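Local structure of molybdopterin adenylyltransferase (4LHB) at residues V35-D40 against R47-G52; H65-I70 against L79-E84; G97-T102 against I106-I111; L119-V124 against V155-P160. The protein catalyses the ATP-dependent adenylation of molybdopterin, releasing diphosphate, in the biosynthesis of the molybdenum cofactor, and assembles as a homohexamer. All blocks are in the same frame, centred on the assembly; numbering follows the deposited sequence.

Contact 1 (V35-D40 against R47-G52); sequences VITVSD and REDKSG
The carboxylate of Asp49 meets Thr37 from the opposite direction while two backbone N-H groups of its own turn grip its OD1. Gly52 N donates to Asp49 OD1 over 3.1 Å, fairly straight at 162° and from the syn side, though 34° out of the carboxylate plane; Ser51 N adds a weak bond to the same oxygen. This is an aspartate cap at the head of helix 51-60, placed beside strand 32-38 in the open alpha/beta sheet fold of the MoaB/Mog family. The other oxygen, OD2, has its main partner outside, the hydroxyl of Tyr68 on the neighbouring strand; Thr37 OG1 lies 3.3 Å from Asp49 OD2 in a weak bond, doubtful because the place of that oxygen is less sure. Asp49 CG lies anti to its backbone N (chi1 -175°), a setting that leaves the carboxylate between the strand and the start of the helix. Beyond the polar pair the fit is close because Gly52 lacks a side chain: its CA lies 3.4 Å from Thr37 CG2 and 3.9 Å from Val35 CG1, and a CB there would run into the threonine methyl. Nearer the solvent, Ser39 OG, which caps Gly42 N, sits over one face of the poorly ordered Arg47 guanidinium, 3.1 Å from Arg47 NH2 but at too poor an angle for a hydrogen bond.

Contact 2 (H65-I70 against L79-E84); sequences HVYYKI and LIALFE
Tyr67 and Glu84 form the close-fitting half of this contact. The phenol OH donates to the carboxylate in a very short hydrogen bond, Tyr67 OH to Glu84 OE2 at 2.5 Å, and OE2 lies at the edge of the ring in its plane, with ring and carboxylate planes turned 67° apart. Obliquely beside the same ring the aliphatic start of the glutamate closes in, Glu84 CB standing 3.4 Å from Tyr67 CE1, while the hydroxyl also rests 3.7 Å from Ala81 CA one helical turn earlier. A trans first torsion (chi1 -173°) carries the Tyr67 ring off the strand to the helix. The looser half is at the lysine: Lys69 NZ reaches the same OE2 only as a long salt bridge, 3.6 Å from Glu84 OE2, on a partly exposed side. Glu84 OE1 pairs with Lys87 of a neighbouring subunit, so lysines of two chains gather round one carboxylate and would probably help keep it ionised. A phenylalanine in place of Tyr67 would probably leave Glu84 OE2 with the distant Lys69 alone among these partners and let the carboxylate turn more freely. Strand 65-70 and helix 79-84 run nearly antiparallel, their axes at 169° and 9.1 Å apart at closest approach, the packing of a helix on its preceding strand in a beta-alpha-beta crossover, here strand 64-71, helix 75-87 and strand 92-96.

Contact 3 (G97-T102 against I106-I111); sequences GGTGIT and ITIESI. With SO4 (sulfate ion), chain F.
Thr107 fastens the first turn of helix 107-111 to the glycine loop by two direct hydrogen bonds. Its hydroxyl donates to a lone pair of the Gly97 carbonyl, in the carbonyl plane, with Thr107 OG1 2.7 Å from Gly97 O; with OG1 beside its own backbone N (chi1 -56°) the side chain points back at the loop. Thr107 N donates to Gly98 O over 3.0 Å, tilted 23° from the carbonyl plane. A water extends this polar seam: it donates to Gly98 O and to Glu109 OE1 and accepts from Ile108 N, so Gly98 O is gripped by both a backbone N-H and a water. The loop carries the GGTG sequence of the MoaB/Mog family, and a CB on Gly98 would collide with Thr107 OG1. Apolar contact is slight: Ile108 CD1 approaches Thr99 CB at 4.1 Å. On the loop's anion side sits a sulfate ion, probably from the crystallisation liquor, consistent with a site suited to a phosphate of the nucleotide or pterin. Gly161 N is another of its donors, and Thr99 N gives a nearly straight bond of 168° to sulfate O3 at 2.8 Å.

Contact 4 (L119-V124 against V155-P160); sequences LSFGEV and VVFSLP
Phe121 and Phe157 meet as an offset edge-to-face pair. The edge of the Phe157 ring is turned to a face of Phe121, the planes standing at 61° and the centroids 5.3 Å apart. The closest approach is made by Phe157 CD1, which sits over that face 3.6 Å from Phe121 CE1, and the two side chains cross at about a right angle. The ring of Phe121 swings away from its own backbone N (chi1 179°) and so reaches from the first turn of helix 121-133 to the strand. Leu159, two residues farther along that strand, brings one methyl to the far end of the same ring: Leu159 CD2 lies 3.7 Å from Phe121 CZ, approaching obliquely and again crosswise to the phenylalanine. All three side chains are buried. With an alanine in place of Phe121, a gap between helix and strand is likely to open, leaving the Phe157 edge and the Leu159 methyl without the ring they pack on. Ala144 of strand 143-148 touches both rings, while Ile172 meets Phe121 and Ile180 meets Phe157 from helix 163-184. The arrangement is that of an apolar helix-to-sheet interface in an alpha/beta fold, here joining helix 121-133 to strand 153-159.

In the fold
From the N terminus, strand 32-38 leads out to a short helix, and contact 1 closes that excursion where helix 51-60 begins. Contact 2 then folds helix 75-87 back onto strand 64-71, the sheet neighbour of strand 32-38; Asp49 and Tyr68 join the two contacts. Contact 3 closes a much tighter turn after strand 92-96, and Val38 of contact 1 packs against its Gly97 and Thr107. Contact 4 spans the longest loop, bringing helix 121-133 to strand 153-159, whose Leu159 carbonyl probably accepts from Gly97 N of contact 3. The four follow in series, none nested or crossed. Contacts 1 and 4 lie on opposite sides of the chain centre, about 18 Å apart between centres.

Contact 1 (V35-D40 against R47-G52)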
loop_
_atom_site.group_PDB
_atom_site.type_symbol
_atom_site.label_atom_id
_atom_site.label_comp_id
_atom_site.label_asym_id
_atom_site.label_seq_id
_atom_site.Cartn_x
_atom_site.Cartn_y
_atom_site.Cartn_z
ATOM N N VAL C 35 -12.049 -11.114 -24.296
ATOM C CA VAL C 35 -13.186 -10.787 -23.457
ATOM C C VAL C 35 -13.321 -11.899 -22.417
ATOM O O VAL C 35 -13.169 -13.119 -22.729
ATOM C CB VAL C 35 -14.439 -10.725 -24.318
ATOM C CG1 VAL C 35 -15.660 -10.301 -23.540
ATOM C CG2 VAL C 35 -14.207 -9.777 -25.468
ATOM N N ILE C 36 -13.576 -11.498 -21.171
ATOM C CA ILE C 36 -13.805 -12.457 -20.077
ATOM C C ILE C 36 -15.054 -12.029 -19.320
ATOM O O ILE C 36 -15.111 -10.937 -18.769
ATOM C CB ILE C 36 -12.599 -12.529 -19.141
ATOM C CG1 ILE C 36 -11.363 -13.013 -19.910
ATOM C CG2 ILE C 36 -12.902 -13.459 -17.981
ATOM C CD1 ILE C 36 -9.980 -12.681 -19.309
ATOM N N THR C 37 -16.085 -12.854 -19.304
ATOM C CA THR C 37 -17.240 -12.482 -18.487
ATOM C C THR C 37 -17.105 -13.279 -17.185
ATOM O O THR C 37 -16.842 -14.469 -17.215
ATOM C CB THR C 37 -18.605 -12.678 -19.221
ATOM O OG1 THR C 37 -19.131 -13.964 -18.940
ATOM C CG2 THR C 37 -18.458 -12.558 -20.692
ATOM N N VAL C 38 -17.179 -12.612 -16.048
ATOM C CA VAL C 38 -17.058 -13.326 -14.788
ATOM C C VAL C 38 -18.423 -13.402 -14.061
ATOM O O VAL C 38 -19.027 -12.368 -13.686
ATOM C CB VAL C 38 -15.870 -12.806 -13.918
ATOM C CG1 VAL C 38 -14.871 -11.979 -14.754
ATOM C CG2 VAL C 38 -16.328 -12.058 -12.695
ATOM N N SER C 39 -18.907 -14.649 -13.910
ATOM C CA SER C 39 -20.272 -14.938 -13.429
ATOM C C SER C 39 -20.399 -16.389 -12.950
ATOM O O SER C 39 -20.280 -17.337 -13.754
ATOM C CB SER C 39 -21.315 -14.722 -14.550
ATOM O OG SER C 39 -22.671 -14.762 -14.054
ATOM N N ASP C 40 -20.666 -16.565 -11.656
ATOM C CA ASP C 40 -20.894 -17.908 -11.122
ATOM C C ASP C 40 -22.032 -18.565 -11.910
ATOM O O ASP C 40 -21.839 -19.640 -12.495
ATOM C CB ASP C 40 -21.158 -17.871 -9.614
ATOM C CG ASP C 40 -19.873 -17.857 -8.784
ATOM O OD1 ASP C 40 -19.910 -17.469 -7.596
ATOM O OD2 ASP C 40 -18.808 -18.254 -9.295
ATOM N N ARG C 47 -27.502 -18.658 -16.340
ATOM C CA ARG C 47 -27.894 -17.380 -16.926
ATOM C C ARG C 47 -27.153 -17.329 -18.255
ATOM O O ARG C 47 -26.020 -17.809 -18.363
ATOM C CB ARG C 47 -27.541 -16.206 -15.993
ATOM C CG ARG C 47 -27.641 -14.804 -16.611
ATOM C CD ARG C 47 -27.912 -13.681 -15.598
ATOM N NE ARG C 47 -26.996 -13.675 -14.438
ATOM C CZ ARG C 47 -25.856 -12.972 -14.325
ATOM N NH1 ARG C 47 -25.419 -12.193 -15.313
ATOM N NH2 ARG C 47 -25.124 -13.058 -13.206
ATOM N N GLU C 48 -27.823 -16.816 -19.281
ATOM C CA GLU C 48 -27.225 -16.650 -20.603
ATOM C C GLU C 48 -26.332 -15.415 -20.533
ATOM O O GLU C 48 -26.740 -14.391 -19.959
ATOM C CB GLU C 48 -28.330 -16.418 -21.634
ATOM C CG GLU C 48 -27.919 -16.318 -23.101
ATOM C CD GLU C 48 -29.103 -15.948 -24.019
ATOM O OE1 GLU C 48 -28.853 -15.715 -25.228
ATOM O OE2 GLU C 48 -30.280 -15.875 -23.543
ATOM N N ASP C 49 -25.121 -15.511 -21.088
ATOM C CA ASP C 49 -24.228 -14.354 -21.163
ATOM C C ASP C 49 -24.600 -13.388 -22.309
ATOM O O ASP C 49 -24.310 -13.677 -23.479
ATOM C CB ASP C 49 -22.804 -14.827 -21.385
ATOM C CG ASP C 49 -21.815 -13.707 -21.358
ATOM O OD1 ASP C 49 -22.160 -12.610 -20.880
ATOM O OD2 ASP C 49 -20.689 -13.935 -21.813
ATOM N N LYS C 50 -25.208 -12.256 -21.980
ATOM C CA LYS C 50 -25.568 -11.283 -23.001
ATOM C C LYS C 50 -24.476 -10.195 -23.151
ATOM O O LYS C 50 -24.347 -9.614 -24.222
ATOM C CB LYS C 50 -26.979 -10.680 -22.741
ATOM C CG LYS C 50 -28.184 -11.548 -23.187
ATOM C CD LYS C 50 -28.274 -11.765 -24.720
ATOM C CE LYS C 50 -29.632 -12.330 -25.199
ATOM N NZ LYS C 50 -29.806 -12.488 -26.688
ATOM N N SER C 51 -23.653 -9.990 -22.111
ATOM C CA SER C 51 -22.656 -8.904 -22.077
ATOM C C SER C 51 -21.339 -9.204 -22.813
ATOM O O SER C 51 -20.833 -8.357 -23.557
ATOM C CB SER C 51 -22.360 -8.474 -20.638
ATOM O OG SER C 51 -23.494 -7.856 -20.056
ATOM N N GLY C 52 -20.750 -10.369 -22.586
ATOM C CA GLY C 52 -19.578 -10.759 -23.370
ATOM C C GLY C 52 -19.810 -10.559 -24.882
ATOM O O GLY C 52 -19.079 -9.827 -25.538
#

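Contact 2 (H65-I70 against L79-E84)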
loop_
_atom_site.group_PDB
_atom_site.type_symbol
_atom_site.label_atom_id
_atom_site.label_comp_id
_atom_site.label_asym_id
_atom_site.label_seq_id
_atom_site.Cartn_x
_atom_site.Cartn_y
_atom_site.Cartn_z
ATOM N N HIS C 65 -10.761 -10.136 -32.646
ATOM C CA HIS C 65 -11.156 -10.901 -31.444
ATOM C C HIS C 65 -10.359 -12.129 -31.366
ATOM O O HIS C 65 -10.448 -12.915 -32.270
ATOM C CB HIS C 65 -12.609 -11.287 -31.582
ATOM C CG HIS C 65 -13.133 -12.189 -30.491
ATOM N ND1 HIS C 65 -12.720 -12.104 -29.198
ATOM C CD2 HIS C 65 -14.109 -13.172 -30.525
ATOM C CE1 HIS C 65 -13.397 -12.994 -28.466
ATOM N NE2 HIS C 65 -14.243 -13.642 -29.277
ATOM N N VAL C 66 -9.563 -12.332 -30.313
ATOM C CA VAL C 66 -8.727 -13.549 -30.222
ATOM C C VAL C 66 -9.037 -14.498 -29.055
ATOM O O VAL C 66 -8.402 -15.533 -28.930
ATOM C CB VAL C 66 -7.223 -13.191 -30.159
ATOM C CG1 VAL C 66 -6.830 -12.417 -31.402
ATOM C CG2 VAL C 66 -6.887 -12.401 -28.885
ATOM N N TYR C 67 -9.992 -14.164 -28.198
ATOM C CA TYR C 67 -10.223 -14.947 -26.963
ATOM C C TYR C 67 -11.506 -14.577 -26.286
ATOM O O TYR C 67 -11.799 -13.406 -26.121
ATOM C CB TYR C 67 -9.092 -14.716 -25.960
ATOM C CG TYR C 67 -9.138 -15.602 -24.738
ATOM C CD1 TYR C 67 -8.380 -16.751 -24.682
ATOM C CD2 TYR C 67 -9.942 -15.289 -23.620
ATOM C CE1 TYR C 67 -8.406 -17.570 -23.564
ATOM C CE2 TYR C 67 -9.984 -16.107 -22.522
ATOM C CZ TYR C 67 -9.202 -17.249 -22.496
ATOM O OH TYR C 67 -9.172 -18.089 -21.385
ATOM N N TYR C 68 -12.238 -15.597 -25.859
ATOM C CA TYR C 68 -13.456 -15.452 -25.034
ATOM C C TYR C 68 -13.608 -16.636 -24.027
ATOM O O TYR C 68 -13.276 -17.783 -24.356
ATOM C CB TYR C 68 -14.669 -15.335 -25.915
ATOM C CG TYR C 68 -15.972 -15.401 -25.202
ATOM C CD1 TYR C 68 -16.310 -14.478 -24.251
ATOM C CD2 TYR C 68 -16.901 -16.386 -25.521
ATOM C CE1 TYR C 68 -17.538 -14.526 -23.606
ATOM C CE2 TYR C 68 -18.122 -16.463 -24.878
ATOM C CZ TYR C 68 -18.441 -15.535 -23.919
ATOM O OH TYR C 68 -19.674 -15.609 -23.327
ATOM N N LYS C 69 -14.049 -16.334 -22.796
ATOM C CA LYS C 69 -14.285 -17.353 -21.786
ATOM C C LYS C 69 -15.191 -16.837 -20.697
ATOM O O LYS C 69 -15.136 -15.638 -20.369
ATOM C CB LYS C 69 -12.990 -17.832 -21.184
ATOM C CG LYS C 69 -13.186 -19.010 -20.243
ATOM C CD LYS C 69 -12.037 -20.010 -20.307
ATOM C CE LYS C 69 -11.808 -20.833 -19.022
ATOM N NZ LYS C 69 -10.359 -21.230 -18.948
ATOM N N ILE C 70 -16.063 -17.723 -20.176
ATOM C CA ILE C 70 -16.972 -17.371 -19.069
ATOM C C ILE C 70 -16.335 -18.065 -17.929
ATOM O O ILE C 70 -16.043 -19.246 -18.043
ATOM C CB ILE C 70 -18.386 -17.942 -19.212
ATOM C CG1 ILE C 70 -18.903 -17.698 -20.633
ATOM C CG2 ILE C 70 -19.357 -17.312 -18.205
ATOM C CD1 ILE C 70 -20.340 -17.158 -20.689
ATOM N N LEU C 79 -7.777 -14.845 -13.251
ATOM C CA LEU C 79 -6.368 -14.703 -13.632
ATOM C C LEU C 79 -5.922 -15.687 -14.701
ATOM O O LEU C 79 -5.175 -15.318 -15.588
ATOM C CB LEU C 79 -5.466 -14.767 -12.435
ATOM C CG LEU C 79 -5.087 -13.390 -11.835
ATOM C CD1 LEU C 79 -5.800 -12.170 -12.384
ATOM C CD2 LEU C 79 -5.127 -13.389 -10.317
ATOM N N ILE C 80 -6.389 -16.934 -14.646
ATOM C CA ILE C 80 -5.998 -17.917 -15.655
ATOM C C ILE C 80 -6.509 -17.393 -17.014
ATOM O O ILE C 80 -5.841 -17.485 -18.009
ATOM C CB ILE C 80 -6.551 -19.354 -15.336
ATOM C CG1 ILE C 80 -5.644 -20.117 -14.347
ATOM C CG2 ILE C 80 -6.660 -20.241 -16.565
ATOM C CD1 ILE C 80 -6.284 -21.393 -13.751
ATOM N N ALA C 81 -7.708 -16.855 -17.029
ATOM C CA ALA C 81 -8.306 -16.362 -18.245
ATOM C C ALA C 81 -7.499 -15.145 -18.780
ATOM O O ALA C 81 -7.047 -15.148 -19.904
ATOM C CB ALA C 81 -9.768 -16.017 -18.005
ATOM N N LEU C 82 -7.291 -14.140 -17.945
ATOM C CA LEU C 82 -6.577 -12.951 -18.333
ATOM C C LEU C 82 -5.286 -13.325 -19.028
ATOM O O LEU C 82 -4.966 -12.777 -20.057
ATOM C CB LEU C 82 -6.289 -12.098 -17.094
ATOM C CG LEU C 82 -5.429 -10.867 -17.323
ATOM C CD1 LEU C 82 -6.123 -9.998 -18.358
ATOM C CD2 LEU C 82 -5.135 -10.082 -16.049
ATOM N N PHE C 83 -4.541 -14.269 -18.494
ATOM C CA PHE C 83 -3.233 -14.546 -19.073
ATOM C C PHE C 83 -3.304 -15.457 -20.290
ATOM O O PHE C 83 -2.395 -15.467 -21.104
ATOM C CB PHE C 83 -2.218 -14.954 -18.003
ATOM C CG PHE C 83 -1.751 -13.765 -17.213
ATOM C CD1 PHE C 83 -0.881 -12.877 -17.770
ATOM C CD2 PHE C 83 -2.319 -13.451 -16.003
ATOM C CE1 PHE C 83 -0.519 -11.718 -17.111
ATOM C CE2 PHE C 83 -1.948 -12.320 -15.318
ATOM C CZ PHE C 83 -1.052 -11.428 -15.888
ATOM N N GLU C 84 -4.383 -16.199 -20.436
ATOM C CA GLU C 84 -4.605 -16.908 -21.675
ATOM C C GLU C 84 -4.942 -15.907 -22.808
ATOM O O GLU C 84 -4.438 -16.031 -23.895
ATOM C CB GLU C 84 -5.737 -17.930 -21.534
ATOM C CG GLU C 84 -5.325 -19.251 -20.917
ATOM C CD GLU C 84 -6.443 -20.292 -20.936
ATOM O OE1 GLU C 84 -6.086 -21.463 -20.910
ATOM O OE2 GLU C 84 -7.647 -19.959 -20.957
#

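Contact 3 (G97-T102 against I106-I111)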
loop_
_atom_site.group_PDB
_atom_site.type_symbol
_atom_site.label_atom_id
_atom_site.label_comp_id
_atom_site.label_asym_id
_atom_site.label_seq_id
_atom_site.Cartn_x
_atom_site.Cartn_y
_atom_site.Cartn_z
ATOM N N GLY C 97 -18.231 -8.141 -15.235
ATOM C CA GLY C 97 -18.704 -8.832 -14.022
ATOM C C GLY C 97 -17.669 -8.922 -12.879
ATOM O O GLY C 97 -16.452 -8.930 -13.107
ATOM N N GLY C 98 -18.162 -8.953 -11.647
ATOM C CA GLY C 98 -17.338 -9.226 -10.468
ATOM C C GLY C 98 -16.732 -7.967 -9.878
ATOM O O GLY C 98 -15.665 -8.033 -9.183
ATOM N N THR C 99 -17.361 -6.823 -10.208
ATOM C CA THR C 99 -16.818 -5.518 -9.858
ATOM C C THR C 99 -17.553 -4.895 -8.685
ATOM O O THR C 99 -17.115 -3.883 -8.160
ATOM C CB THR C 99 -16.826 -4.475 -11.010
ATOM O OG1 THR C 99 -18.172 -4.050 -11.275
ATOM C CG2 THR C 99 -16.029 -4.942 -12.278
ATOM N N GLY C 100 -18.641 -5.519 -8.256
ATOM C CA GLY C 100 -19.452 -4.986 -7.132
ATOM C C GLY C 100 -18.902 -5.137 -5.722
ATOM O O GLY C 100 -17.732 -5.473 -5.495
ATOM N N ILE C 101 -19.790 -4.909 -4.766
ATOM C CA ILE C 101 -19.418 -4.923 -3.366
ATOM C C ILE C 101 -19.795 -6.204 -2.551
ATOM O O ILE C 101 -19.675 -6.206 -1.304
ATOM C CB ILE C 101 -19.934 -3.646 -2.671
ATOM C CG1 ILE C 101 -21.469 -3.590 -2.686
ATOM C CG2 ILE C 101 -19.260 -2.416 -3.278
ATOM C CD1 ILE C 101 -22.006 -2.600 -1.670
ATOM N N THR C 102 -20.178 -7.307 -3.214
ATOM C CA THR C 102 -20.426 -8.588 -2.483
ATOM C C THR C 102 -19.116 -9.280 -2.237
ATOM O O THR C 102 -18.089 -8.860 -2.786
ATOM C CB THR C 102 -21.281 -9.567 -3.269
ATOM O OG1 THR C 102 -20.560 -10.050 -4.421
ATOM C CG2 THR C 102 -22.615 -8.927 -3.696
ATOM N N ILE C 106 -14.475 -10.390 -6.930
ATOM C CA ILE C 106 -13.029 -10.296 -6.747
ATOM C C ILE C 106 -12.255 -9.762 -7.960
ATOM O O ILE C 106 -11.008 -9.738 -7.923
ATOM C CB ILE C 106 -12.437 -11.665 -6.350
ATOM C CG1 ILE C 106 -12.811 -12.775 -7.364
ATOM C CG2 ILE C 106 -12.964 -12.034 -4.989
ATOM C CD1 ILE C 106 -12.495 -12.502 -8.841
ATOM N N THR C 107 -12.978 -9.294 -8.991
ATOM C CA THR C 107 -12.370 -8.942 -10.287
ATOM C C THR C 107 -11.363 -7.825 -10.178
ATOM O O THR C 107 -10.211 -8.024 -10.580
ATOM C CB THR C 107 -13.413 -8.579 -11.385
ATOM O OG1 THR C 107 -14.341 -9.656 -11.558
ATOM C CG2 THR C 107 -12.711 -8.340 -12.722
ATOM N N ILE C 108 -11.773 -6.674 -9.642
ATOM C CA ILE C 108 -10.862 -5.561 -9.442
ATOM C C ILE C 108 -9.691 -5.918 -8.464
ATOM O O ILE C 108 -8.510 -5.663 -8.736
ATOM C CB ILE C 108 -11.637 -4.283 -9.001
ATOM C CG1 ILE C 108 -12.605 -3.902 -10.140
ATOM C CG2 ILE C 108 -10.685 -3.106 -8.668
ATOM C CD1 ILE C 108 -13.368 -2.615 -9.921
ATOM N N GLU C 109 -10.030 -6.531 -7.343
ATOM C CA GLU C 109 -9.008 -6.968 -6.372
ATOM C C GLU C 109 -8.009 -7.956 -7.021
ATOM O O GLU C 109 -6.832 -7.917 -6.728
ATOM C CB GLU C 109 -9.674 -7.596 -5.144
ATOM C CG GLU C 109 -10.505 -6.618 -4.337
ATOM C CD GLU C 109 -11.930 -6.389 -4.865
ATOM O OE1 GLU C 109 -12.399 -7.037 -5.880
ATOM O OE2 GLU C 109 -12.581 -5.525 -4.239
ATOM N N SER C 110 -8.455 -8.799 -7.947
ATOM C CA SER C 110 -7.509 -9.746 -8.530
ATOM C C SER C 110 -6.548 -9.083 -9.557
ATOM O O SER C 110 -5.344 -9.359 -9.577
ATOM C CB SER C 110 -8.261 -10.943 -9.126
ATOM O OG SER C 110 -9.302 -11.353 -8.249
ATOM N N ILE C 111 -7.096 -8.168 -10.354
ATOM C CA ILE C 111 -6.399 -7.564 -11.497
ATOM C C ILE C 111 -5.610 -6.303 -11.112
ATOM O O ILE C 111 -4.428 -6.199 -11.376
ATOM C CB ILE C 111 -7.426 -7.253 -12.633
ATOM C CG1 ILE C 111 -7.945 -8.567 -13.199
ATOM C CG2 ILE C 111 -6.813 -6.438 -13.758
ATOM C CD1 ILE C 111 -9.178 -8.384 -14.075
HETATM S S SO4 F . -21.129 -6.640 -11.254
HETATM O O1 SO4 F . -21.694 -7.938 -11.662
HETATM O O2 SO4 F . -21.101 -6.469 -9.791
HETATM O O3 SO4 F . -19.711 -6.607 -11.695
HETATM O O4 SO4 F . -21.945 -5.510 -11.804
HETATM O O HOH W 1 -14.230 -6.357 -7.743
#

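Contact 4 (L119-V124 against V155-P160)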
loop_
_atom_site.group_PDB
_atom_site.type_symbol
_atom_site.label_atom_id
_atom_site.label_comp_id
_atom_site.label_asym_id
_atom_site.label_seq_id
_atom_site.Cartn_x
_atom_site.Cartn_y
_atom_site.Cartn_z
ATOM N N LEU C 119 -5.471 3.985 -15.041
ATOM C CA LEU C 119 -6.097 5.031 -15.847
ATOM C C LEU C 119 -7.174 5.646 -15.004
ATOM O O LEU C 119 -7.520 5.087 -13.990
ATOM C CB LEU C 119 -6.637 4.478 -17.172
ATOM C CG LEU C 119 -5.583 3.823 -18.090
ATOM C CD1 LEU C 119 -6.098 3.210 -19.412
ATOM C CD2 LEU C 119 -4.447 4.778 -18.361
ATOM N N SER C 120 -7.686 6.806 -15.408
ATOM C CA SER C 120 -8.847 7.456 -14.744
ATOM C C SER C 120 -10.170 6.973 -15.368
ATOM O O SER C 120 -11.164 7.708 -15.426
ATOM C CB SER C 120 -8.781 8.961 -14.919
ATOM O OG SER C 120 -7.444 9.425 -14.871
ATOM N N PHE C 121 -10.179 5.742 -15.853
ATOM C CA PHE C 121 -11.337 5.202 -16.522
ATOM C C PHE C 121 -12.593 5.135 -15.667
ATOM O O PHE C 121 -13.695 5.330 -16.169
ATOM C CB PHE C 121 -10.993 3.835 -17.066
ATOM C CG PHE C 121 -12.117 3.184 -17.755
ATOM C CD1 PHE C 121 -12.228 3.267 -19.129
ATOM C CD2 PHE C 121 -13.069 2.494 -17.031
ATOM C CE1 PHE C 121 -13.300 2.674 -19.790
ATOM C CE2 PHE C 121 -14.140 1.888 -17.672
ATOM C CZ PHE C 121 -14.262 1.982 -19.063
ATOM N N GLY C 122 -12.442 4.869 -14.374
ATOM C CA GLY C 122 -13.610 4.680 -13.517
ATOM C C GLY C 122 -14.325 5.970 -13.342
ATOM O O GLY C 122 -15.556 6.012 -13.306
ATOM N N GLU C 123 -13.544 7.040 -13.188
ATOM C CA GLU C 123 -14.119 8.368 -12.983
ATOM C C GLU C 123 -14.925 8.749 -14.189
ATOM O O GLU C 123 -16.050 9.219 -14.041
ATOM C CB GLU C 123 -13.056 9.419 -12.852
ATOM C CG GLU C 123 -12.114 9.289 -11.688
ATOM C CD GLU C 123 -11.448 10.623 -11.368
ATOM O OE1 GLU C 123 -11.624 11.608 -12.126
ATOM O OE2 GLU C 123 -10.739 10.702 -10.353
ATOM N N VAL C 124 -14.340 8.552 -15.376
ATOM C CA VAL C 124 -15.006 8.914 -16.633
ATOM C C VAL C 124 -16.272 8.072 -16.830
ATOM O O VAL C 124 -17.380 8.611 -17.045
ATOM C CB VAL C 124 -14.033 8.849 -17.826
ATOM C CG1 VAL C 124 -14.811 8.838 -19.126
ATOM C CG2 VAL C 124 -13.044 10.032 -17.732
ATOM N N VAL C 155 -3.697 -3.635 -22.131
ATOM C CA VAL C 155 -4.590 -2.676 -21.518
ATOM C C VAL C 155 -5.745 -3.523 -21.067
ATOM O O VAL C 155 -6.263 -4.318 -21.855
ATOM C CB VAL C 155 -5.098 -1.578 -22.507
ATOM C CG1 VAL C 155 -6.094 -0.618 -21.838
ATOM C CG2 VAL C 155 -3.920 -0.781 -23.041
ATOM N N VAL C 156 -6.153 -3.351 -19.815
ATOM C CA VAL C 156 -7.256 -4.132 -19.266
ATOM C C VAL C 156 -8.310 -3.168 -18.760
ATOM O O VAL C 156 -7.994 -2.220 -18.074
ATOM C CB VAL C 156 -6.780 -5.088 -18.114
ATOM C CG1 VAL C 156 -7.963 -5.941 -17.590
ATOM C CG2 VAL C 156 -5.568 -5.913 -18.587
ATOM N N PHE C 157 -9.535 -3.375 -19.211
ATOM C CA PHE C 157 -10.677 -2.642 -18.780
ATOM C C PHE C 157 -11.532 -3.664 -17.982
ATOM O O PHE C 157 -11.746 -4.826 -18.429
ATOM C CB PHE C 157 -11.481 -2.185 -20.018
ATOM C CG PHE C 157 -10.775 -1.179 -20.882
ATOM C CD1 PHE C 157 -10.807 0.175 -20.571
ATOM C CD2 PHE C 157 -10.099 -1.576 -22.027
ATOM C CE1 PHE C 157 -10.133 1.090 -21.374
ATOM C CE2 PHE C 157 -9.454 -0.653 -22.840
ATOM C CZ PHE C 157 -9.452 0.665 -22.509
ATOM N N SER C 158 -12.041 -3.243 -16.837
ATOM C CA SER C 158 -12.939 -4.098 -16.078
ATOM C C SER C 158 -14.206 -3.364 -15.848
ATOM O O SER C 158 -14.237 -2.295 -15.246
ATOM C CB SER C 158 -12.303 -4.562 -14.759
ATOM O OG SER C 158 -11.263 -5.466 -15.108
ATOM N N LEU C 159 -15.267 -3.970 -16.357
ATOM C CA LEU C 159 -16.582 -3.372 -16.392
ATOM C C LEU C 159 -17.559 -4.158 -15.533
ATOM O O LEU C 159 -17.321 -5.338 -15.281
ATOM C CB LEU C 159 -17.060 -3.410 -17.844
ATOM C CG LEU C 159 -16.160 -2.787 -18.902
ATOM C CD1 LEU C 159 -16.815 -3.062 -20.261
ATOM C CD2 LEU C 159 -16.020 -1.299 -18.637
ATOM N N PRO C 160 -18.638 -3.502 -15.080
ATOM C CA PRO C 160 -19.716 -4.218 -14.407
ATOM C C PRO C 160 -20.403 -5.176 -15.335
ATOM O O PRO C 160 -20.093 -5.239 -16.518
ATOM C CB PRO C 160 -20.702 -3.118 -13.981
ATOM C CG PRO C 160 -19.889 -1.873 -13.925
ATOM C CD PRO C 160 -18.786 -2.036 -14.939
#